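PDB 5DLK: TqaA from Penicillium aethiopicum, which is a fungal nonribosomal peptide synthetase whose terminal condensation-like domain, the part present here, probably macrocyclises a peptide chain carried on phosphopantetheine. Local coordinates for residues P29-H33 with S46-L51; D93-I97 with L202-F208; C136-W140 with K412-F416; M283-K288 with I387-Q391. One frame throughout, in Å; residues are numbered along the deposited sequence.

Contact 1. Residues P29-H33 with S46-L51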
# COMPACT_ATOMS: atom_id res chain seq x y z
N PRO A 29 -8.10 -3.91 -27.31
CA PRO A 29 -6.94 -3.37 -26.58
C PRO A 29 -5.85 -2.79 -27.48
O PRO A 29 -5.25 -1.78 -27.12
CB PRO A 29 -6.41 -4.57 -25.80
CG PRO A 29 -7.16 -5.78 -26.32
CD PRO A 29 -8.44 -5.27 -26.87
N GLN A 30 -5.58 -3.42 -28.62
CA GLN A 30 -4.50 -2.95 -29.49
C GLN A 30 -4.79 -1.56 -30.04
O GLN A 30 -3.88 -0.76 -30.21
CB GLN A 30 -4.25 -3.95 -30.63
CG GLN A 30 -3.87 -5.35 -30.13
CD GLN A 30 -2.50 -5.38 -29.46
OE1 GLN A 30 -1.73 -4.42 -29.55
NE2 GLN A 30 -2.21 -6.47 -28.77
N ALA A 31 -6.07 -1.27 -30.30
CA ALA A 31 -6.45 0.06 -30.76
C ALA A 31 -6.17 1.13 -29.70
O ALA A 31 -5.75 2.24 -30.02
CB ALA A 31 -7.92 0.09 -31.14
N LEU A 32 -6.41 0.79 -28.44
CA LEU A 32 -6.12 1.72 -27.36
C LEU A 32 -4.62 1.99 -27.26
O LEU A 32 -4.19 3.14 -27.06
CB LEU A 32 -6.65 1.18 -26.04
CG LEU A 32 -6.34 2.04 -24.82
CD1 LEU A 32 -6.97 3.42 -24.97
CD2 LEU A 32 -6.82 1.33 -23.55
N HIS A 33 -3.82 0.94 -27.38
CA HIS A 33 -2.37 1.09 -27.30
C HIS A 33 -1.85 1.97 -28.43
O HIS A 33 -0.98 2.81 -28.23
CB HIS A 33 -1.69 -0.28 -27.33
CG HIS A 33 -0.20 -0.21 -27.42
ND1 HIS A 33 0.48 -0.23 -28.62
CD2 HIS A 33 0.75 -0.13 -26.45
CE1 HIS A 33 1.78 -0.17 -28.39
NE2 HIS A 33 1.97 -0.11 -27.08
N SER A 46 6.83 0.42 -28.13
CA SER A 46 6.34 -0.54 -27.15
C SER A 46 5.26 -1.42 -27.76
O SER A 46 4.61 -1.03 -28.74
CB SER A 46 5.78 0.17 -25.90
OG SER A 46 4.61 0.91 -26.22
N THR A 47 5.07 -2.60 -27.19
CA THR A 47 3.96 -3.46 -27.56
C THR A 47 3.03 -3.64 -26.36
O THR A 47 3.45 -3.44 -25.22
CB THR A 47 4.43 -4.83 -28.03
OG1 THR A 47 5.16 -5.47 -26.98
CG2 THR A 47 5.35 -4.67 -29.25
N LEU A 48 1.79 -4.00 -26.63
CA LEU A 48 0.83 -4.26 -25.55
C LEU A 48 0.81 -5.74 -25.21
O LEU A 48 0.35 -6.57 -26.01
CB LEU A 48 -0.56 -3.78 -25.94
CG LEU A 48 -1.64 -3.92 -24.86
CD1 LEU A 48 -1.38 -2.94 -23.71
CD2 LEU A 48 -3.02 -3.72 -25.46
N GLU A 49 1.31 -6.08 -24.02
CA GLU A 49 1.41 -7.46 -23.59
C GLU A 49 0.10 -7.96 -22.94
O GLU A 49 -0.26 -9.14 -23.08
CB GLU A 49 2.58 -7.61 -22.62
CG GLU A 49 2.73 -8.98 -22.03
CD GLU A 49 3.82 -9.04 -20.98
OE1 GLU A 49 3.64 -9.77 -19.98
OE2 GLU A 49 4.85 -8.35 -21.14
N ASP A 50 -0.59 -7.07 -22.24
CA ASP A 50 -1.84 -7.44 -21.57
C ASP A 50 -2.66 -6.20 -21.25
O ASP A 50 -2.16 -5.07 -21.30
CB ASP A 50 -1.57 -8.24 -20.29
CG ASP A 50 -2.65 -9.31 -20.01
OD1 ASP A 50 -3.81 -9.16 -20.46
OD2 ASP A 50 -2.31 -10.31 -19.35
N LEU A 51 -3.93 -6.41 -20.93
CA LEU A 51 -4.76 -5.34 -20.46
C LEU A 51 -5.72 -5.93 -19.43
O LEU A 51 -6.42 -6.91 -19.72
CB LEU A 51 -5.52 -4.67 -21.61
CG LEU A 51 -6.14 -3.30 -21.32
CD1 LEU A 51 -6.41 -2.55 -22.61
CD2 LEU A 51 -7.42 -3.47 -20.51
O HOH W 1 1.23 -4.46 -29.26
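Helix 29-38 packs its first turn on strand 47-53, an outermost strand of a three-stranded antiparallel sheet. The short axes approach to 8.7 Å at 138°, so they cross obliquely, in a broadly antiparallel sense. A classic beta bulge sets which strand side chains meet the helix: Glu-49 and Asp-50 both face Val-113 on strand 108-115, and the CA-to-CB bonds of both point away from the helix. The extra residue breaks the alternation, so that Leu-48 and Leu-51, three positions apart, both point toward it.

The apolar part follows from that. Pro-29 CB lies 3.5 Å from Leu-48 CD2 and 3.8 Å from Leu-51 CD1, while Leu-32 CD2 reaches Leu-51 CD1 at 4.0 Å. Leu-32 also touches Ile-110, which brings the helix onto strand 108-115; Leu-48 touches Leu-112 on that same strand from within the sheet.

The direct polar link lies toward the other end. His-33 NE2 donates to Ser-46 OG at 3.0 Å, with an angle of 151° at the hydrogen; that hydroxyl is also bonded to Pro-43 O. The imidazole has Ser-46 OG at its edge and Leu-48 N over one face. Separately, Gln-30 takes part through solvent: one water donates to its OE1 at 3.0 Å and accepts from Leu-48 N at 2.7 Å.

Contact 2. Residues D93-I97 with L202-F208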
# COMPACT_ATOMS: atom_id res chain seq x y z
N ASP A 93 12.36 -4.90 -17.18
CA ASP A 93 12.17 -6.16 -17.92
C ASP A 93 11.58 -7.25 -17.03
O ASP A 93 10.65 -7.97 -17.42
CB ASP A 93 13.50 -6.65 -18.50
CG ASP A 93 14.06 -5.74 -19.57
OD1 ASP A 93 13.28 -4.95 -20.16
OD2 ASP A 93 15.28 -5.83 -19.84
N ARG A 94 12.12 -7.39 -15.82
CA ARG A 94 11.75 -8.46 -14.91
C ARG A 94 10.33 -8.35 -14.33
O ARG A 94 9.65 -9.36 -14.17
CB ARG A 94 12.77 -8.53 -13.77
CG ARG A 94 12.45 -9.58 -12.70
CD ARG A 94 13.58 -9.67 -11.70
NE ARG A 94 13.30 -10.56 -10.57
CZ ARG A 94 13.33 -11.89 -10.64
NH1 ARG A 94 13.07 -12.61 -9.55
NH2 ARG A 94 13.61 -12.50 -11.78
N HIS A 95 9.88 -7.13 -14.02
CA HIS A 95 8.59 -6.96 -13.31
C HIS A 95 7.56 -6.19 -14.14
O HIS A 95 7.68 -4.98 -14.29
CB HIS A 95 8.81 -6.22 -11.99
CG HIS A 95 9.72 -6.94 -11.03
ND1 HIS A 95 9.33 -8.06 -10.33
CD2 HIS A 95 10.99 -6.68 -10.64
CE1 HIS A 95 10.32 -8.46 -9.56
NE2 HIS A 95 11.34 -7.64 -9.72
N SER A 96 6.54 -6.87 -14.63
CA SER A 96 5.64 -6.22 -15.57
C SER A 96 4.85 -5.06 -14.95
O SER A 96 4.41 -4.15 -15.66
CB SER A 96 4.68 -7.24 -16.19
OG SER A 96 3.74 -7.72 -15.25
N ILE A 97 4.68 -5.06 -13.62
CA ILE A 97 3.99 -3.95 -12.98
C ILE A 97 4.76 -2.64 -13.20
O ILE A 97 4.16 -1.57 -13.28
CB ILE A 97 3.78 -4.19 -11.45
CG1 ILE A 97 2.84 -3.14 -10.86
CG2 ILE A 97 5.10 -4.18 -10.71
CD1 ILE A 97 1.50 -3.07 -11.52
N LEU A 202 18.83 -14.41 -10.63
CA LEU A 202 17.63 -14.40 -9.81
C LEU A 202 16.66 -15.47 -10.26
O LEU A 202 16.55 -15.75 -11.46
CB LEU A 202 16.94 -13.03 -9.88
CG LEU A 202 17.65 -11.85 -9.21
CD1 LEU A 202 16.95 -10.56 -9.58
CD2 LEU A 202 17.68 -12.03 -7.71
N PRO A 203 15.94 -16.08 -9.31
CA PRO A 203 14.93 -17.08 -9.68
C PRO A 203 13.80 -16.43 -10.45
O PRO A 203 13.52 -15.26 -10.22
CB PRO A 203 14.46 -17.62 -8.33
CG PRO A 203 14.71 -16.51 -7.38
CD PRO A 203 15.96 -15.82 -7.86
N PRO A 204 13.17 -17.17 -11.38
CA PRO A 204 11.98 -16.60 -12.02
C PRO A 204 10.91 -16.24 -10.99
O PRO A 204 10.91 -16.75 -9.87
CB PRO A 204 11.50 -17.73 -12.96
CG PRO A 204 12.27 -18.96 -12.55
CD PRO A 204 13.56 -18.46 -11.96
N THR A 205 10.02 -15.33 -11.36
CA THR A 205 9.01 -14.82 -10.44
C THR A 205 7.70 -14.63 -11.19
O THR A 205 7.67 -14.67 -12.43
CB THR A 205 9.44 -13.49 -9.80
OG1 THR A 205 8.51 -13.10 -8.79
CG2 THR A 205 9.52 -12.40 -10.87
N SER A 206 6.61 -14.43 -10.46
CA SER A 206 5.33 -14.10 -11.08
C SER A 206 5.14 -12.60 -11.09
O SER A 206 5.87 -11.88 -10.41
CB SER A 206 4.18 -14.78 -10.35
OG SER A 206 4.39 -16.18 -10.31
N ASP A 207 4.20 -12.12 -11.88
CA ASP A 207 3.92 -10.69 -11.83
C ASP A 207 2.54 -10.42 -11.25
O ASP A 207 1.81 -11.35 -10.89
CB ASP A 207 4.07 -10.02 -13.19
CG ASP A 207 3.22 -10.64 -14.27
OD1 ASP A 207 2.31 -11.44 -13.95
OD2 ASP A 207 3.44 -10.31 -15.46
N PHE A 208 2.19 -9.14 -11.17
CA PHE A 208 0.93 -8.75 -10.58
C PHE A 208 -0.25 -9.24 -11.42
O PHE A 208 -1.28 -9.64 -10.88
CB PHE A 208 0.88 -7.23 -10.39
CG PHE A 208 -0.33 -6.75 -9.67
CD1 PHE A 208 -0.54 -7.13 -8.35
CD2 PHE A 208 -1.26 -5.95 -10.31
CE1 PHE A 208 -1.67 -6.70 -7.68
CE2 PHE A 208 -2.39 -5.51 -9.65
CZ PHE A 208 -2.60 -5.88 -8.33
O HOH W 2 6.60 -9.00 -10.52
O HOH W 3 4.76 -7.41 -11.33
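Arg-94 slots its guanidinium between two side chains, Leu-202 CD1 over one face and Thr-205 CG2 over the other. Its chi1 to chi3 are all t, and this extended chain carries the group from the last turn of helix 81-94 to the loop before helix 208-218. Pro-203 O sits at the guanidinium edge, taking a hydrogen bond from Arg-94 NH1 at 2.8 Å and a weak one from Arg-94 NH2 at 3.2 Å. Arg-94 NE is salt-bridged to Asp-192, which also bonds His-95 NE2.

The touching parts as a whole run 19° apart end to end, yet no direct backbone hydrogen bond joins them. Water fills the gap: one molecule links the His-95 side chain at ND1 (2.9 Å) with Ser-206 O (3.0 Å), and another joins the two backbones, accepting from Ile-97 N (3.3 Å) and Phe-208 N (3.1 Å). Ile-97 CD1 meets Phe-208 CD2 at 4.2 Å.

Ser-96 OG donates to Asp-207 OD2 at 2.6 Å. Asp-207 is the N-cap of helix 208-218, its OD1 accepting from His-210 N. With one carboxylate oxygen on each partner, Asp-207 couples that helix start to the 3-10 turn at Ser-96 chiefly by polar chemistry, the Ile-97 and Phe-208 touch being its apolar supplement.

Contact 3. Residues C136-W140 with K412-F416. With EDO (1,2-ethanediol), chain E.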
# COMPACT_ATOMS: atom_id res chain seq x y z
N CYS A 136 17.45 16.91 -7.10
CA CYS A 136 16.34 15.95 -7.10
C CYS A 136 15.10 16.57 -6.45
O CYS A 136 13.98 16.43 -6.96
CB CYS A 136 16.72 14.67 -6.36
SG CYS A 136 17.95 13.63 -7.17
N LYS A 137 15.30 17.24 -5.32
CA LYS A 137 14.19 17.86 -4.61
C LYS A 137 13.58 18.97 -5.44
O LYS A 137 12.37 19.11 -5.50
CB LYS A 137 14.64 18.39 -3.24
CG LYS A 137 13.50 18.84 -2.32
CD LYS A 137 12.48 17.70 -2.09
CE LYS A 137 11.85 17.78 -0.69
NZ LYS A 137 11.23 19.10 -0.41
N ALA A 138 14.40 19.76 -6.13
CA ALA A 138 13.86 20.82 -6.98
C ALA A 138 13.01 20.28 -8.14
O ALA A 138 12.00 20.88 -8.49
CB ALA A 138 15.01 21.70 -7.55
N LEU A 139 13.43 19.17 -8.74
CA LEU A 139 12.68 18.59 -9.85
C LEU A 139 11.37 17.98 -9.32
O LEU A 139 10.32 18.08 -9.95
CB LEU A 139 13.51 17.52 -10.58
CG LEU A 139 14.71 18.07 -11.37
CD1 LEU A 139 15.52 16.89 -11.85
CD2 LEU A 139 14.21 18.92 -12.53
N TRP A 140 11.46 17.36 -8.15
CA TRP A 140 10.29 16.76 -7.48
C TRP A 140 9.21 17.80 -7.20
O TRP A 140 8.08 17.68 -7.68
CB TRP A 140 10.74 16.10 -6.18
CG TRP A 140 9.64 15.47 -5.34
CD1 TRP A 140 9.12 15.94 -4.17
CD2 TRP A 140 8.95 14.23 -5.61
NE1 TRP A 140 8.16 15.07 -3.68
CE2 TRP A 140 8.03 14.02 -4.56
CE3 TRP A 140 9.03 13.28 -6.64
CZ2 TRP A 140 7.19 12.89 -4.50
CZ3 TRP A 140 8.19 12.16 -6.58
CH2 TRP A 140 7.29 11.98 -5.52
N LYS A 412 13.60 9.20 0.96
CA LYS A 412 12.49 9.22 0.00
C LYS A 412 11.73 10.53 0.01
O LYS A 412 11.80 11.30 0.98
CB LYS A 412 11.52 8.05 0.29
CG LYS A 412 10.78 8.20 1.63
CD LYS A 412 9.74 7.11 1.81
CE LYS A 412 9.12 7.19 3.21
NZ LYS A 412 8.60 8.54 3.46
N PHE A 413 11.04 10.78 -1.09
CA PHE A 413 10.02 11.81 -1.15
C PHE A 413 8.69 11.05 -1.29
O PHE A 413 8.66 9.99 -1.91
CB PHE A 413 10.17 12.75 -2.34
CG PHE A 413 11.55 13.33 -2.53
CD1 PHE A 413 12.32 13.75 -1.46
CD2 PHE A 413 12.08 13.45 -3.82
CE1 PHE A 413 13.59 14.31 -1.67
CE2 PHE A 413 13.35 13.99 -4.03
CZ PHE A 413 14.10 14.42 -2.95
N ALA A 414 7.61 11.60 -0.76
CA ALA A 414 6.31 10.92 -0.85
C ALA A 414 5.12 11.89 -0.84
O ALA A 414 5.12 12.90 -0.14
CB ALA A 414 6.19 9.90 0.29
N ARG A 415 4.11 11.56 -1.65
CA ARG A 415 2.84 12.27 -1.68
C ARG A 415 1.74 11.26 -1.31
O ARG A 415 1.82 10.10 -1.71
CB ARG A 415 2.54 12.84 -3.07
CG ARG A 415 3.65 13.72 -3.66
CD ARG A 415 4.04 14.82 -2.71
NE ARG A 415 2.97 15.79 -2.49
CZ ARG A 415 3.10 16.84 -1.69
NH1 ARG A 415 4.25 17.05 -1.06
NH2 ARG A 415 2.08 17.68 -1.51
N PHE A 416 0.74 11.74 -0.58
CA PHE A 416 -0.42 10.92 -0.21
C PHE A 416 -1.48 11.86 0.35
O PHE A 416 -1.23 12.54 1.33
CB PHE A 416 -0.06 9.85 0.82
CG PHE A 416 -1.25 9.06 1.31
CD1 PHE A 416 -1.92 8.20 0.46
CD2 PHE A 416 -1.71 9.19 2.62
CE1 PHE A 416 -3.03 7.44 0.89
CE2 PHE A 416 -2.82 8.44 3.07
CZ PHE A 416 -3.47 7.57 2.21
C1 EDO E . 1.14 14.39 2.51
O1 EDO E . 1.04 12.96 2.71
C2 EDO E . 1.77 14.77 1.16
O2 EDO E . 0.90 14.47 0.05
O HOH W 4 6.98 15.66 -1.16
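Phe-413 makes two CH-pi contacts with the helix, once as CH donor and once as ring. Its CB stands 3.5 Å from the centroid of the five-membered ring of Trp-140, 21° off the normal; over a face of its own ring lies Lys-137 CD, 3.9 Å from the centroid of Phe-413 and 23° off the normal. The Trp-140 five-membered ring and the Phe-413 ring meet obliquely, centroids 4.6 Å apart and planes at 39°. Cys-136 CB adds an apolar touch to Phe-413 CE2 at 4.2 Å.

The short axes of helix 132-144 and strand 407-415 run almost parallel, at 13° and 10.6 Å. This strand is an outermost member of the N-terminal lobe's sheet, paired with strand 67-75, although its neighbours in sequence, strands 386-390 and 422-428, belong to the other lobe's sheet. Such a crossover matches the latch of condensation domains.

Beyond Phe-413, the indole reaches Arg-415, Trp-140 CZ2 to Arg-415 CG at 3.7 Å, and a water accepts from Trp-140 NE1 (2.8 Å) and Arg-415 NH1 (3.1 Å). A 1,2-ethanediol, probably from the crystallisation liquor, takes a hydrogen bond from Phe-416 N to its O2 (2.8 Å).

With no direct hydrogen bond between the segments, and Lys-137 NZ salt-bridged to Asp-141, the crossing strand meets this helix mainly through dispersion and CH-pi attraction.

Contact 4. Residues M283-K288 with I387-Q391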
# COMPACT_ATOMS: atom_id res chain seq x y z
N MET A 283 0.77 -7.48 17.53
CA MET A 283 0.72 -6.04 17.67
C MET A 283 -0.46 -5.47 16.89
O MET A 283 -1.13 -4.56 17.35
CB MET A 283 2.04 -5.39 17.20
CG MET A 283 2.16 -3.90 17.57
SD MET A 283 2.20 -3.61 19.35
CE MET A 283 3.82 -4.30 19.73
N ALA A 284 -0.72 -6.01 15.70
CA ALA A 284 -1.86 -5.53 14.91
C ALA A 284 -3.17 -5.70 15.68
O ALA A 284 -4.03 -4.81 15.66
CB ALA A 284 -1.94 -6.26 13.57
N THR A 285 -3.32 -6.84 16.35
CA THR A 285 -4.50 -7.10 17.18
C THR A 285 -4.66 -6.07 18.28
O THR A 285 -5.75 -5.55 18.54
CB THR A 285 -4.43 -8.52 17.78
OG1 THR A 285 -4.57 -9.45 16.71
CG2 THR A 285 -5.57 -8.77 18.79
N LEU A 286 -3.55 -5.78 18.95
CA LEU A 286 -3.56 -4.81 20.03
C LEU A 286 -4.04 -3.44 19.53
O LEU A 286 -4.89 -2.80 20.14
CB LEU A 286 -2.16 -4.72 20.66
CG LEU A 286 -2.02 -3.80 21.87
CD1 LEU A 286 -2.99 -4.22 22.97
CD2 LEU A 286 -0.60 -3.90 22.39
N VAL A 287 -3.52 -3.00 18.38
CA VAL A 287 -3.93 -1.73 17.83
C VAL A 287 -5.41 -1.73 17.41
O VAL A 287 -6.15 -0.77 17.67
CB VAL A 287 -3.07 -1.36 16.61
CG1 VAL A 287 -3.63 -0.11 15.95
CG2 VAL A 287 -1.60 -1.18 17.03
N LYS A 288 -5.83 -2.80 16.76
CA LYS A 288 -7.21 -2.85 16.27
C LYS A 288 -8.22 -3.03 17.41
O LYS A 288 -9.33 -2.48 17.35
CB LYS A 288 -7.33 -3.97 15.22
CG LYS A 288 -6.59 -3.52 13.95
CD LYS A 288 -6.23 -4.68 13.05
CE LYS A 288 -5.34 -4.16 11.90
NZ LYS A 288 -4.95 -5.26 10.95
N ILE A 387 -9.73 3.57 8.48
CA ILE A 387 -8.93 2.42 8.10
C ILE A 387 -7.70 2.33 9.00
O ILE A 387 -6.92 3.28 9.09
CB ILE A 387 -8.47 2.50 6.63
CG1 ILE A 387 -9.67 2.70 5.71
CG2 ILE A 387 -7.64 1.23 6.26
CD1 ILE A 387 -9.34 2.77 4.23
N VAL A 388 -7.55 1.19 9.64
CA VAL A 388 -6.42 0.94 10.53
C VAL A 388 -5.40 0.05 9.82
O VAL A 388 -5.73 -1.04 9.34
CB VAL A 388 -6.86 0.29 11.82
CG1 VAL A 388 -5.65 -0.06 12.69
CG2 VAL A 388 -7.83 1.23 12.55
N GLN A 389 -4.17 0.54 9.75
CA GLN A 389 -3.10 -0.18 9.04
C GLN A 389 -1.89 -0.33 9.96
O GLN A 389 -1.16 0.64 10.20
CB GLN A 389 -2.69 0.56 7.77
CG GLN A 389 -1.63 -0.19 6.94
CD GLN A 389 -1.51 0.35 5.53
OE1 GLN A 389 -2.52 0.66 4.87
NE2 GLN A 389 -0.28 0.46 5.04
N HIS A 390 -1.67 -1.54 10.46
CA HIS A 390 -0.47 -1.81 11.25
C HIS A 390 0.68 -2.20 10.31
O HIS A 390 0.53 -3.10 9.47
CB HIS A 390 -0.68 -2.93 12.26
CG HIS A 390 0.56 -3.22 13.03
ND1 HIS A 390 1.18 -2.27 13.82
CD2 HIS A 390 1.37 -4.31 13.05
CE1 HIS A 390 2.28 -2.79 14.34
NE2 HIS A 390 2.41 -4.03 13.90
N GLN A 391 1.80 -1.52 10.44
CA GLN A 391 2.91 -1.69 9.51
C GLN A 391 3.87 -2.78 9.98
O GLN A 391 4.97 -2.47 10.44
CB GLN A 391 3.67 -0.36 9.35
CG GLN A 391 2.78 0.81 8.96
CD GLN A 391 2.39 0.82 7.49
OE1 GLN A 391 1.97 -0.19 6.93
NE2 GLN A 391 2.51 1.99 6.87
O HOH W 5 -3.10 -3.84 9.25
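The short axes of helix 283-288 and strand 387-390 cross at 153°, nearly antiparallel, and approach to 8.6 Å. The backbones come closest at Ala-284 and His-390, whose CA atoms are 5.4 Å apart; Lys-288 CA and Val-388 CA follow at 6.9 Å. The small Ala-284 permits this approach: its CB lies 3.8 Å from His-390 CB, and the imidazole lies flat against the helix backbone, with Ala-284 N and Met-283 C over one face. Met-283 CG reaches His-390 CE1 at 3.4 Å. This is a helix packed on an inner strand of the six-stranded mixed sheet of the C-terminal lobe of a condensation-type domain. Thr-282 and Asn-392, phosphopantetheine-binding residues in another structure of this protein, adjoin the two segments. Further along, Val-388 CG1 meets Val-287 CG1 and Lys-288 CG, each at 3.8 Å. The polar ends have partners beyond the segments, His-390 ND1 with Thr-426 and Lys-288 NZ with His-308, but Lys-288 NZ (2.9 Å) is also joined to His-390 N (3.0 Å) by one water that accepts from both.

Contacts 1 and 2 are neighbours, their centres 19 Å apart and nearest atoms about 5 Å; both adjoin the three-stranded sheet, contact 1 through strand 47-53 and contact 2 through side chains on strand 108-115. Contact 4 lies across the chain's centre, 40 Å from contact 1 between centres. Contact 3 lies within the N-terminal lobe, but its strand is reached by a chain crossing from the other lobe; contact 4 is nested inside the loop it closes, nearest atoms about 7 Å apart. Contacts 2 and 3 interleave along the chain. At the phosphopantetheine site, empty in this model, Thr-282 and Asn-392 flank contact 4 in sequence; the side chains of Phe-208 in contact 2 and Asn-311 are about 11 Å apart.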